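PDB 3B1N: ribokinase, putative from Burkholderia thailandensis, which probably phosphorylates nucleosides with a nucleotide phosphate donor, as a nucleoside kinase of the pfkB (ribokinase-like) family. Local coordinates for residues His24-Pro27 with Asp28-His31; Pro172-Gly176 with Ala177-Arg181; Asp144-Gln147 with Gly148-His152; Asn192-Glu195 with Ala196-Cys200. All coordinates share one frame; numbering follows the deposited sequence.

Contact 1 of 4, residues His24-Pro27 with Asp28-His31; sequences HILP and DQVH. With ADP (adenosine-5'-diphosphate), chain D.
L26 and Q29 are the ends of a type I beta turn, with P27 and D28 at its two corners, in the long excursion between strands 10-16 and 35-38. Its hydrogen bond runs from Q29 N to L26 O, 3.0 Å long and with an N-H...O angle of 162°. The amide lies well above the carbonyl plane of L26, 47° out of it.

Apolar contact between the two ends is small: L26 CB meets Q29 CG at 3.8 Å, alongside the turn. The CG of Q29 stands beside its own backbone N, anti to the carbonyl carbon, and this brings it against L26 CB. At the corner, the D28 carboxylate projects at the exposed end of the turn.

The excursion reaches the second subunit of the dimer, placing H31 in a composite active site: the ADP that it meets is bound mainly by residues of that subunit, among them N192 and T220.

Polar contacts with the nucleotide come from the imidazole. H31 NE2 donates to the alpha-phosphate oxygen O2A of ADP at 2.8 Å (157°), and H31 CE1 lies 3.2 Å from ADP O1A, an oxygen in the ring plane at its edge. The other ring nitrogen, ND1, bonds to D193 of the second subunit, so the imidazole is held at both nitrogens and its rotation is fixed. V30 N also bonds to D193, and P27 O to R22, both of the second subunit.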
loop_
_atom_site.group_PDB
_atom_site.type_symbol
_atom_site.label_atom_id
_atom_site.label_comp_id
_atom_site.label_asym_id
_atom_site.label_seq_id
_atom_site.Cartn_x
_atom_site.Cartn_y
_atom_site.Cartn_z
ATOM N N HIS B 24 1.122 -6.224 -13.617
ATOM C CA HIS B 24 2.051 -5.047 -13.534
ATOM C C HIS B 24 3.360 -5.429 -12.908
ATOM O O HIS B 24 4.170 -4.529 -12.612
ATOM C CB HIS B 24 1.392 -3.924 -12.771
ATOM C CG HIS B 24 0.160 -3.433 -13.449
ATOM N ND1 HIS B 24 0.194 -2.499 -14.466
ATOM C CD2 HIS B 24 -1.146 -3.798 -13.309
ATOM C CE1 HIS B 24 -1.043 -2.294 -14.911
ATOM N NE2 HIS B 24 -1.869 -3.076 -14.229
ATOM N N ILE B 25 3.596 -6.719 -12.679
ATOM C CA ILE B 25 4.889 -7.179 -12.154
ATOM C C ILE B 25 5.812 -7.527 -13.296
ATOM O O ILE B 25 5.435 -8.238 -14.254
ATOM C CB ILE B 25 4.756 -8.332 -11.111
ATOM C CG1 ILE B 25 4.127 -9.570 -11.720
ATOM C CG2 ILE B 25 4.056 -7.822 -9.828
ATOM C CD1 ILE B 25 4.091 -10.751 -10.659
ATOM N N LEU B 26 7.023 -6.959 -13.237
ATOM C CA LEU B 26 8.051 -7.161 -14.257
ATOM C C LEU B 26 9.316 -7.708 -13.539
ATOM O O LEU B 26 10.243 -6.943 -13.160
ATOM C CB LEU B 26 8.307 -5.872 -15.049
ATOM C CG LEU B 26 7.184 -5.277 -15.902
ATOM C CD1 LEU B 26 7.611 -3.997 -16.560
ATOM C CD2 LEU B 26 6.760 -6.326 -16.946
ATOM N N PRO B 27 9.384 -9.013 -13.320
ATOM C CA PRO B 27 10.484 -9.531 -12.520
ATOM C C PRO B 27 11.862 -9.303 -13.128
ATOM O O PRO B 27 12.856 -9.331 -12.392
ATOM C CB PRO B 27 10.214 -11.041 -12.424
ATOM C CG PRO B 27 8.816 -11.239 -12.836
ATOM C CD PRO B 27 8.376 -10.044 -13.659
ATOM N N ASP B 28 11.953 -9.057 -14.434
ATOM C CA ASP B 28 13.283 -8.882 -15.023
ATOM C C ASP B 28 13.877 -7.489 -14.793
ATOM O O ASP B 28 15.066 -7.249 -15.074
ATOM C CB ASP B 28 13.304 -9.166 -16.522
ATOM C CG ASP B 28 12.993 -10.625 -16.882
ATOM O OD1 ASP B 28 13.099 -11.563 -16.046
ATOM O OD2 ASP B 28 12.649 -10.803 -18.069
ATOM N N GLN B 29 13.050 -6.587 -14.277
ATOM C CA GLN B 29 13.534 -5.237 -13.996
ATOM C C GLN B 29 14.013 -5.212 -12.548
ATOM O O GLN B 29 13.615 -6.035 -11.700
ATOM C CB GLN B 29 12.390 -4.214 -14.159
ATOM C CG GLN B 29 11.737 -4.312 -15.555
ATOM C CD GLN B 29 12.720 -4.060 -16.695
ATOM O OE1 GLN B 29 13.762 -3.383 -16.544
ATOM N NE2 GLN B 29 12.377 -4.609 -17.896
ATOM N N VAL B 30 14.821 -4.209 -12.206
ATOM C CA VAL B 30 15.186 -4.108 -10.761
ATOM C C VAL B 30 13.959 -3.703 -9.932
ATOM O O VAL B 30 13.800 -4.141 -8.772
ATOM C CB VAL B 30 16.332 -3.063 -10.601
ATOM C CG1 VAL B 30 16.662 -2.791 -9.141
ATOM C CG2 VAL B 30 17.604 -3.564 -11.329
ATOM N N HIS B 31 13.157 -2.805 -10.473
ATOM C CA HIS B 31 11.877 -2.445 -9.854
ATOM C C HIS B 31 10.852 -3.458 -10.365
ATOM O O HIS B 31 10.565 -3.476 -11.588
ATOM C CB HIS B 31 11.461 -1.003 -10.230
ATOM C CG HIS B 31 12.492 0.031 -9.902
ATOM N ND1 HIS B 31 13.593 0.300 -10.706
ATOM C CD2 HIS B 31 12.599 0.847 -8.825
ATOM C CE1 HIS B 31 14.341 1.234 -10.120
ATOM N NE2 HIS B 31 13.766 1.563 -8.964
HETATM P PB ADP D . 13.313 5.882 -8.933
HETATM O O1B ADP D . 13.295 6.502 -7.524
HETATM O O2B ADP D . 12.652 4.549 -9.000
HETATM O O3B ADP D . 12.925 6.918 -9.940
HETATM P PA ADP D . 15.844 4.354 -8.639
HETATM O O1A ADP D . 16.321 3.751 -9.930
HETATM O O2A ADP D . 15.301 3.430 -7.585
HETATM O O3A ADP D . 14.898 5.539 -9.033
HETATM O "O5'" ADP D . 17.058 5.112 -7.886
HETATM C "C5'" ADP D . 17.705 6.236 -8.533
HETATM C "C4'" ADP D . 19.220 6.160 -8.254
HETATM O "O4'" ADP D . 19.407 6.221 -6.805
HETATM C "C3'" ADP D . 19.930 4.874 -8.643
HETATM O "O3'" ADP D . 20.233 4.924 -10.043
HETATM C "C2'" ADP D . 21.106 4.841 -7.698
HETATM O "O2'" ADP D . 22.108 5.715 -8.202
HETATM C "C1'" ADP D . 20.539 5.472 -6.405
HETATM N N9 ADP D . 20.080 4.316 -5.617
HETATM C C8 ADP D . 18.844 3.751 -5.658
HETATM N N7 ADP D . 18.736 2.666 -4.843
HETATM C C5 ADP D . 19.971 2.487 -4.290
HETATM C C6 ADP D . 20.596 1.540 -3.371
HETATM N N6 ADP D . 19.953 0.487 -2.836
HETATM N N1 ADP D . 21.929 1.750 -3.074
HETATM C C2 ADP D . 22.594 2.820 -3.547
HETATM N N3 ADP D . 22.082 3.703 -4.392
HETATM C C4 ADP D . 20.794 3.571 -4.787
#

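Contact 2 of 4, residues Pro172-Gly176 with Ala177-Arg181; sequences PLFDG and ATLRR
The backbone passes from an extended F174 and D175 into the first turn of helix 176-185, where L179 N donates to D175 O at 3.0 Å and R180 N to G176 O at 2.9 Å. D175 is the N-cap of this helix in the ribokinase-like fold. Its carboxylate oxygen OD2 accepts from T178 N at 3.0 Å, nearly straight at 167° and nearly along the C-O axis. In one of two T178 conformers OG1 also donates to D175 OD2 at 2.7 Å, from the opposite face, on the anti side and 35° out of the carboxylate plane; this second bond is less certain. D175 CG stands between its backbone N and carbonyl carbon (chi1 57°), which turns the carboxylate over the helix start, where the negative charge would probably be eased by the helix dipole.

F174 is buried against the helix start. Its CD1 approaches L179 CD1 at 4.1 Å, and L179 N lies at the ring edge. The same ring meets F146 edge-to-face and M149 of helix 146-158, while L179 also touches K202 and T203 of helix 193-203. R180 bends at chi3 to fold back over the first turn, and its NH2 bonds to T203 O. G176 O sits 3.4 Å above the plane of the R180 guanidinium, over its centre.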
loop_
_atom_site.group_PDB
_atom_site.type_symbol
_atom_site.label_atom_id
_atom_site.label_comp_id
_atom_site.label_asym_id
_atom_site.label_seq_id
_atom_site.Cartn_x
_atom_site.Cartn_y
_atom_site.Cartn_z
ATOM N N PRO B 172 3.368 -12.921 10.398
ATOM C CA PRO B 172 4.801 -12.585 10.533
ATOM C C PRO B 172 5.315 -12.543 11.973
ATOM O O PRO B 172 6.525 -12.708 12.209
ATOM C CB PRO B 172 4.892 -11.193 9.860
ATOM C CG PRO B 172 3.807 -11.253 8.814
ATOM C CD PRO B 172 2.681 -11.899 9.576
ATOM N N LEU B 173 4.416 -12.334 12.924
ATOM C CA LEU B 173 4.773 -12.211 14.333
ATOM C C LEU B 173 5.028 -13.583 14.998
ATOM O O LEU B 173 5.625 -13.657 16.095
ATOM C CB LEU B 173 3.681 -11.447 15.077
ATOM C CG LEU B 173 3.108 -10.149 14.467
ATOM C CD1 LEU B 173 1.879 -9.627 15.217
ATOM C CD2 LEU B 173 4.175 -9.081 14.384
ATOM N N PHE B 174 4.557 -14.647 14.350
ATOM C CA PHE B 174 4.678 -16.008 14.880
ATOM C C PHE B 174 6.013 -16.634 14.468
ATOM O O PHE B 174 6.548 -16.320 13.409
ATOM C CB PHE B 174 3.534 -16.900 14.369
ATOM C CG PHE B 174 2.225 -16.672 15.084
ATOM C CD1 PHE B 174 1.805 -17.518 16.102
ATOM C CD2 PHE B 174 1.426 -15.579 14.753
ATOM C CE1 PHE B 174 0.616 -17.278 16.796
ATOM C CE2 PHE B 174 0.263 -15.355 15.412
ATOM C CZ PHE B 174 -0.161 -16.215 16.432
ATOM N N ASP B 175 6.571 -17.493 15.317
ATOM C CA ASP B 175 7.566 -18.467 14.834
ATOM C C ASP B 175 6.925 -19.825 14.742
ATOM O O ASP B 175 5.737 -19.981 15.063
ATOM C CB ASP B 175 8.820 -18.518 15.710
ATOM C CG ASP B 175 8.522 -18.831 17.167
ATOM O OD1 ASP B 175 9.453 -18.640 17.994
ATOM O OD2 ASP B 175 7.387 -19.269 17.512
ATOM N N GLY B 176 7.700 -20.809 14.286
ATOM C CA GLY B 176 7.188 -22.158 14.137
ATOM C C GLY B 176 6.627 -22.766 15.404
ATOM O O GLY B 176 5.561 -23.388 15.367
ATOM N N ALA B 177 7.309 -22.556 16.532
ATOM C CA ALA B 177 6.917 -23.195 17.775
ATOM C C ALA B 177 5.576 -22.654 18.310
ATOM O O ALA B 177 4.689 -23.441 18.675
ATOM C CB ALA B 177 8.037 -23.068 18.824
ATOM N N THR B 178 5.432 -21.326 18.321
ATOM C CA THR B 178 4.188 -20.700 18.797
ATOM C C THR B 178 3.044 -20.972 17.818
ATOM O O THR B 178 1.893 -21.143 18.226
ATOM C CB THR B 178 4.318 -19.180 19.034
ATOM O OG1 THR B 178 4.798 -18.542 17.844
ATOM C CG2 THR B 178 5.278 -18.895 20.202
ATOM N N LEU B 179 3.358 -21.037 16.531
ATOM C CA LEU B 179 2.317 -21.343 15.551
ATOM C C LEU B 179 1.800 -22.786 15.666
ATOM O O LEU B 179 0.576 -23.028 15.711
ATOM C CB LEU B 179 2.793 -20.978 14.135
ATOM C CG LEU B 179 1.771 -21.081 13.004
ATOM C CD1 LEU B 179 0.508 -20.214 13.318
ATOM C CD2 LEU B 179 2.371 -20.689 11.691
ATOM N N ARG B 180 2.717 -23.758 15.729
ATOM C CA ARG B 180 2.320 -25.145 15.996
ATOM C C ARG B 180 1.508 -25.285 17.289
ATOM O O ARG B 180 0.470 -25.954 17.302
ATOM C CB ARG B 180 3.555 -26.053 16.067
ATOM C CG ARG B 180 4.186 -26.376 14.716
ATOM C CD ARG B 180 5.275 -27.470 14.869
ATOM N NE ARG B 180 6.399 -26.986 15.688
ATOM C CZ ARG B 180 7.442 -26.313 15.209
ATOM N NH1 ARG B 180 8.391 -25.903 16.046
ATOM N NH2 ARG B 180 7.523 -26.010 13.914
ATOM N N ARG B 181 1.947 -24.630 18.362
ATOM C CA ARG B 181 1.201 -24.690 19.631
ATOM C C ARG B 181 -0.223 -24.150 19.478
ATOM O O ARG B 181 -1.191 -24.760 19.950
ATOM C CB ARG B 181 1.963 -23.982 20.748
ATOM C CG ARG B 181 1.169 -23.731 22.021
ATOM C CD ARG B 181 0.838 -25.028 22.735
ATOM N NE ARG B 181 0.316 -24.718 24.059
ATOM C CZ ARG B 181 -0.105 -25.624 24.930
ATOM N NH1 ARG B 181 -0.053 -26.915 24.634
ATOM N NH2 ARG B 181 -0.586 -25.229 26.093
#

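Contact 3 of 4, residues Asp144-Gln147 with Gly148-His152; sequences DGFQ and GMVQH
Helix 146-158 of the beta-alpha-beta unit 138-141, 146-158, 163-165 starts here, with G145 at the N-cap and D144 before it, at the mizoribine (nucleoside) pocket. D144 touches mizoribine. Three backbone bonds open the helix: M149 N to G145 O at 2.9 Å, V150 N to F146 O and Q151 N to Q147 O.

M149 folds back under the N-terminus. Its CG meets D144 CB at 3.5 Å, and the bend at chi3 (67°) turns CE back from the line of the chain, while SD lies 3.5 Å from D144 N. One turn apart, V150 CG2 sits over a face of the F146 ring in a CH-pi contact, 3.9 Å from its centroid and 25° off the normal. The F146 ring also packs on L173.

H152 reaches back toward the acid. D144 OD2 lies near the plane of the imidazole, at its edge, but the two groups are joined through a water, with carboxylate and ring planes 52° apart. That water lies 2.6 Å from D144 OD2 and 2.9 Å from H152 NE2, hydrogen-bonded to both.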
loop_
_atom_site.group_PDB
_atom_site.type_symbol
_atom_site.label_atom_id
_atom_site.label_comp_id
_atom_site.label_asym_id
_atom_site.label_seq_id
_atom_site.Cartn_x
_atom_site.Cartn_y
_atom_site.Cartn_z
ATOM N N ASP B 144 -4.254 -9.496 15.573
ATOM C CA ASP B 144 -4.311 -8.648 16.765
ATOM C C ASP B 144 -2.887 -8.424 17.217
ATOM O O ASP B 144 -1.959 -8.920 16.595
ATOM C CB ASP B 144 -5.071 -9.414 17.882
ATOM C CG ASP B 144 -5.818 -8.529 18.843
ATOM O OD1 ASP B 144 -5.553 -7.335 18.995
ATOM O OD2 ASP B 144 -6.758 -9.076 19.465
ATOM N N GLY B 145 -2.715 -7.680 18.287
ATOM C CA GLY B 145 -1.403 -7.663 18.941
ATOM C C GLY B 145 -0.930 -9.069 19.236
ATOM O O GLY B 145 -1.719 -9.953 19.610
ATOM N N PHE B 146 0.354 -9.322 18.993
ATOM C CA PHE B 146 0.851 -10.685 19.041
ATOM C C PHE B 146 0.651 -11.323 20.407
ATOM O O PHE B 146 0.139 -12.442 20.527
ATOM C CB PHE B 146 2.347 -10.741 18.651
ATOM C CG PHE B 146 2.934 -12.143 18.750
ATOM C CD1 PHE B 146 2.479 -13.181 17.922
ATOM C CD2 PHE B 146 3.918 -12.427 19.691
ATOM C CE1 PHE B 146 3.013 -14.490 17.996
ATOM C CE2 PHE B 146 4.447 -13.748 19.801
ATOM C CZ PHE B 146 3.985 -14.776 18.957
ATOM N N GLN B 147 1.008 -10.599 21.464
ATOM C CA GLN B 147 0.842 -11.162 22.793
ATOM C C GLN B 147 -0.643 -11.497 23.054
ATOM O O GLN B 147 -0.965 -12.543 23.646
ATOM C CB GLN B 147 1.438 -10.220 23.864
ATOM C CG GLN B 147 1.312 -10.698 25.288
ATOM C CD GLN B 147 1.937 -9.749 26.307
ATOM O OE1 GLN B 147 2.560 -8.750 25.949
ATOM N NE2 GLN B 147 1.752 -10.059 27.586
ATOM N N GLY B 148 -1.551 -10.610 22.616
ATOM C CA GLY B 148 -2.969 -10.875 22.728
ATOM C C GLY B 148 -3.378 -12.130 21.990
ATOM O O GLY B 148 -4.114 -12.922 22.547
ATOM N N MET B 149 -2.896 -12.322 20.755
ATOM C CA MET B 149 -3.312 -13.478 19.968
ATOM C C MET B 149 -2.932 -14.756 20.702
ATOM O O MET B 149 -3.722 -15.673 20.827
ATOM C CB MET B 149 -2.651 -13.468 18.595
ATOM C CG MET B 149 -3.088 -12.315 17.737
ATOM S SD MET B 149 -2.383 -12.425 16.085
ATOM C CE MET B 149 -3.101 -13.822 15.345
ATOM N N VAL B 150 -1.690 -14.815 21.159
ATOM C CA VAL B 150 -1.197 -16.018 21.810
ATOM C C VAL B 150 -1.914 -16.277 23.142
ATOM O O VAL B 150 -2.372 -17.391 23.405
ATOM C CB VAL B 150 0.347 -15.892 22.049
ATOM C CG1 VAL B 150 0.836 -17.074 22.887
ATOM C CG2 VAL B 150 1.100 -15.857 20.715
ATOM N N GLN B 151 -2.075 -15.219 23.942
ATOM C CA GLN B 151 -2.773 -15.267 25.214
ATOM C C GLN B 151 -4.214 -15.744 25.051
ATOM O O GLN B 151 -4.715 -16.541 25.803
ATOM C CB GLN B 151 -2.799 -13.858 25.807
ATOM C CG GLN B 151 -3.269 -13.764 27.217
ATOM C CD GLN B 151 -3.344 -12.316 27.647
ATOM O OE1 GLN B 151 -2.357 -11.745 28.136
ATOM N NE2 GLN B 151 -4.473 -11.685 27.376
ATOM N N HIS B 152 -4.901 -15.186 24.057
ATOM C CA HIS B 152 -6.308 -15.569 23.871
ATOM C C HIS B 152 -6.433 -17.049 23.535
ATOM O O HIS B 152 -7.363 -17.729 24.006
ATOM C CB HIS B 152 -6.975 -14.734 22.760
ATOM C CG HIS B 152 -7.087 -13.281 23.066
ATOM N ND1 HIS B 152 -7.156 -12.765 24.348
ATOM C CD2 HIS B 152 -7.197 -12.225 22.224
ATOM C CE1 HIS B 152 -7.245 -11.444 24.274
ATOM N NE2 HIS B 152 -7.272 -11.097 22.993
HETATM O O HOH W 1 -8.400 -8.849 21.515
#

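Contact 4 of 4, residues Asn192-Glu195 with Ala196-Cys200; sequences NDYE and AKLVC. With ADP (adenosine-5'-diphosphate), chain G.
N192 and E195 form a capping box at the start of helix 193-203, which begins where strand 188-192 ends in the ADP site, and its first turn bonds to A196-V199. Nearest the nucleotide, N192 ND2 donates to the beta-phosphate oxygen O1B of ADP at 2.8 Å (152°). The other end of the same amide caps the helix: E195 N donates to N192 OD1 at 2.9 Å, nearly along the C=O axis. In return E195 OE1 accepts from N192 N at 2.9 Å, met 40° above the carboxylate plane. CG of N192 stands between its backbone N and carbonyl carbon (chi1 73°), and this torsion points the amide so that ND2 meets the phosphate and OD1 the helix start.

Behind this box the helix is carried by A196 N to N192 O at 2.8 Å, K197 N to D193 O, L198 N to Y194 O and V199 N to E195 O. One turn on, L198 leans across the phenol of Y194, with CD1 over one face.

Farther out, the helix start serves the dimer: Y194 OH bonds to H24 O of the second subunit, which D193 also faces. Elsewhere on the helix V199 CG2 rests 3.3 Å from E195 O, and the V199 side chain packs on L171 and on I210 of helix 207-211. The closest apolar approach is Y194 CE1 to L198 CD2, 3.5 Å.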
loop_
_atom_site.group_PDB
_atom_site.type_symbol
_atom_site.label_atom_id
_atom_site.label_comp_id
_atom_site.label_asym_id
_atom_site.label_seq_id
_atom_site.Cartn_x
_atom_site.Cartn_y
_atom_site.Cartn_z
ATOM N N ASN B 192 -6.898 -17.792 4.399
ATOM C CA ASN B 192 -6.938 -17.841 2.941
ATOM C C ASN B 192 -5.798 -18.690 2.400
ATOM O O ASN B 192 -4.966 -19.163 3.172
ATOM C CB ASN B 192 -7.034 -16.479 2.262
ATOM C CG ASN B 192 -5.760 -15.675 2.307
ATOM O OD1 ASN B 192 -4.666 -16.188 2.268
ATOM N ND2 ASN B 192 -5.932 -14.360 2.342
ATOM N N ASP B 193 -5.798 -18.969 1.103
ATOM C CA ASP B 193 -4.813 -19.923 0.621
ATOM C C ASP B 193 -3.356 -19.457 0.707
ATOM O O ASP B 193 -2.447 -20.254 0.895
ATOM C CB ASP B 193 -5.159 -20.464 -0.756
ATOM C CG ASP B 193 -4.932 -19.489 -1.835
ATOM O OD1 ASP B 193 -5.438 -18.346 -1.773
ATOM O OD2 ASP B 193 -4.267 -19.922 -2.794
ATOM N N TYR B 194 -3.161 -18.154 0.565
ATOM C CA TYR B 194 -1.835 -17.567 0.691
ATOM C C TYR B 194 -1.348 -17.810 2.119
ATOM O O TYR B 194 -0.212 -18.270 2.356
ATOM C CB TYR B 194 -1.880 -16.070 0.337
ATOM C CG TYR B 194 -0.568 -15.323 0.523
ATOM C CD1 TYR B 194 -0.216 -14.832 1.758
ATOM C CD2 TYR B 194 0.293 -15.143 -0.552
ATOM C CE1 TYR B 194 1.004 -14.136 1.951
ATOM C CE2 TYR B 194 1.485 -14.457 -0.376
ATOM C CZ TYR B 194 1.822 -13.964 0.847
ATOM O OH TYR B 194 3.033 -13.311 0.994
ATOM N N GLU B 195 -2.197 -17.483 3.093
ATOM C CA GLU B 195 -1.839 -17.692 4.480
ATOM C C GLU B 195 -1.631 -19.174 4.784
ATOM O O GLU B 195 -0.753 -19.529 5.585
ATOM C CB GLU B 195 -2.959 -17.104 5.364
ATOM C CG GLU B 195 -3.175 -15.584 5.193
ATOM C CD GLU B 195 -4.570 -15.078 5.728
ATOM O OE1 GLU B 195 -5.573 -15.851 6.045
ATOM O OE2 GLU B 195 -4.635 -13.829 5.879
ATOM N N ALA B 196 -2.470 -20.032 4.184
ATOM C CA ALA B 196 -2.358 -21.477 4.429
ATOM C C ALA B 196 -0.942 -21.937 4.015
ATOM O O ALA B 196 -0.289 -22.691 4.752
ATOM C CB ALA B 196 -3.381 -22.225 3.617
ATOM N N LYS B 197 -0.463 -21.450 2.867
ATOM C CA LYS B 197 0.906 -21.778 2.427
ATOM C C LYS B 197 1.963 -21.329 3.452
ATOM O O LYS B 197 2.888 -22.088 3.800
ATOM C CB LYS B 197 1.191 -21.235 1.025
ATOM C CG LYS B 197 2.626 -21.507 0.531
ATOM C CD LYS B 197 2.834 -23.033 0.374
ATOM C CE LYS B 197 4.262 -23.346 -0.137
ATOM N NZ LYS B 197 4.197 -24.643 -0.841
ATOM N N LEU B 198 1.808 -20.114 3.967
ATOM C CA LEU B 198 2.734 -19.598 4.957
ATOM C C LEU B 198 2.655 -20.400 6.248
ATOM O O LEU B 198 3.685 -20.599 6.911
ATOM C CB LEU B 198 2.452 -18.110 5.211
ATOM C CG LEU B 198 3.211 -17.040 4.429
ATOM C CD1 LEU B 198 3.274 -17.330 2.956
ATOM C CD2 LEU B 198 2.569 -15.721 4.698
ATOM N N VAL B 199 1.456 -20.873 6.617
ATOM C CA VAL B 199 1.342 -21.686 7.848
ATOM C C VAL B 199 2.096 -23.025 7.698
ATOM O O VAL B 199 2.831 -23.442 8.627
ATOM C CB VAL B 199 -0.133 -21.943 8.209
ATOM C CG1 VAL B 199 -0.231 -22.998 9.362
ATOM C CG2 VAL B 199 -0.807 -20.609 8.672
ATOM N N CYS B 200 1.884 -23.680 6.559
ATOM C CA CYS B 200 2.589 -24.950 6.256
ATOM C C CYS B 200 4.093 -24.701 6.286
ATOM O O CYS B 200 4.844 -25.440 6.939
ATOM C CB CYS B 200 2.187 -25.417 4.889
ATOM S SG CYS B 200 0.540 -26.092 4.818
HETATM P PB ADP G . -9.489 -12.828 2.523
HETATM O O1B ADP G . -8.163 -12.816 1.777
HETATM O O2B ADP G . -9.291 -13.409 3.890
HETATM O O3B ADP G . -10.348 -11.615 2.577
HETATM P PA ADP G . -10.742 -14.402 0.298
HETATM O O1A ADP G . -10.229 -13.383 -0.730
HETATM O O2A ADP G . -10.320 -15.835 0.190
HETATM O O3A ADP G . -10.381 -14.019 1.788
HETATM O "O5'" ADP G . -12.289 -14.201 0.193
HETATM C "C5'" ADP G . -13.083 -14.874 1.177
HETATM C "C4'" ADP G . -14.413 -15.375 0.634
HETATM O "O4'" ADP G . -15.179 -14.251 0.150
HETATM C "C3'" ADP G . -14.283 -16.336 -0.573
HETATM O "O3'" ADP G . -14.021 -17.681 -0.144
HETATM C "C2'" ADP G . -15.589 -16.075 -1.279
HETATM O "O2'" ADP G . -16.639 -16.858 -0.671
HETATM C "C1'" ADP G . -15.874 -14.620 -1.036
HETATM N N9 ADP G . -15.298 -13.819 -2.152
HETATM C C8 ADP G . -14.060 -13.238 -2.262
HETATM N N7 ADP G . -13.930 -12.639 -3.489
HETATM C C5 ADP G . -15.034 -12.906 -4.170
HETATM C C6 ADP G . -15.516 -12.611 -5.518
HETATM N N6 ADP G . -14.703 -11.891 -6.342
HETATM N N1 ADP G . -16.710 -13.046 -5.874
HETATM C C2 ADP G . -17.506 -13.762 -5.043
HETATM N N3 ADP G . -17.133 -14.046 -3.788
HETATM C C4 ADP G . -15.939 -13.682 -3.321
#

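Along the chain the order is contact 1, contact 3, contact 2, contact 4. Contacts 2, 3 and 4 are helix starts beside the large nine-stranded sheet, on helices 176-185, 146-158 and 193-203. Contacts 2 and 3 touch, with centres 12 Å apart, as do contacts 2 and 4 at 13 Å, so contact 2 lies between the other two, which are 19 Å apart and do not meet. Contact 1 stands out from this body, its centre 24 Å from that of contact 4 within one chain. In the dimer, however, contact 1 of one subunit meets contact 4 of the other, so that each ADP site draws on both chains.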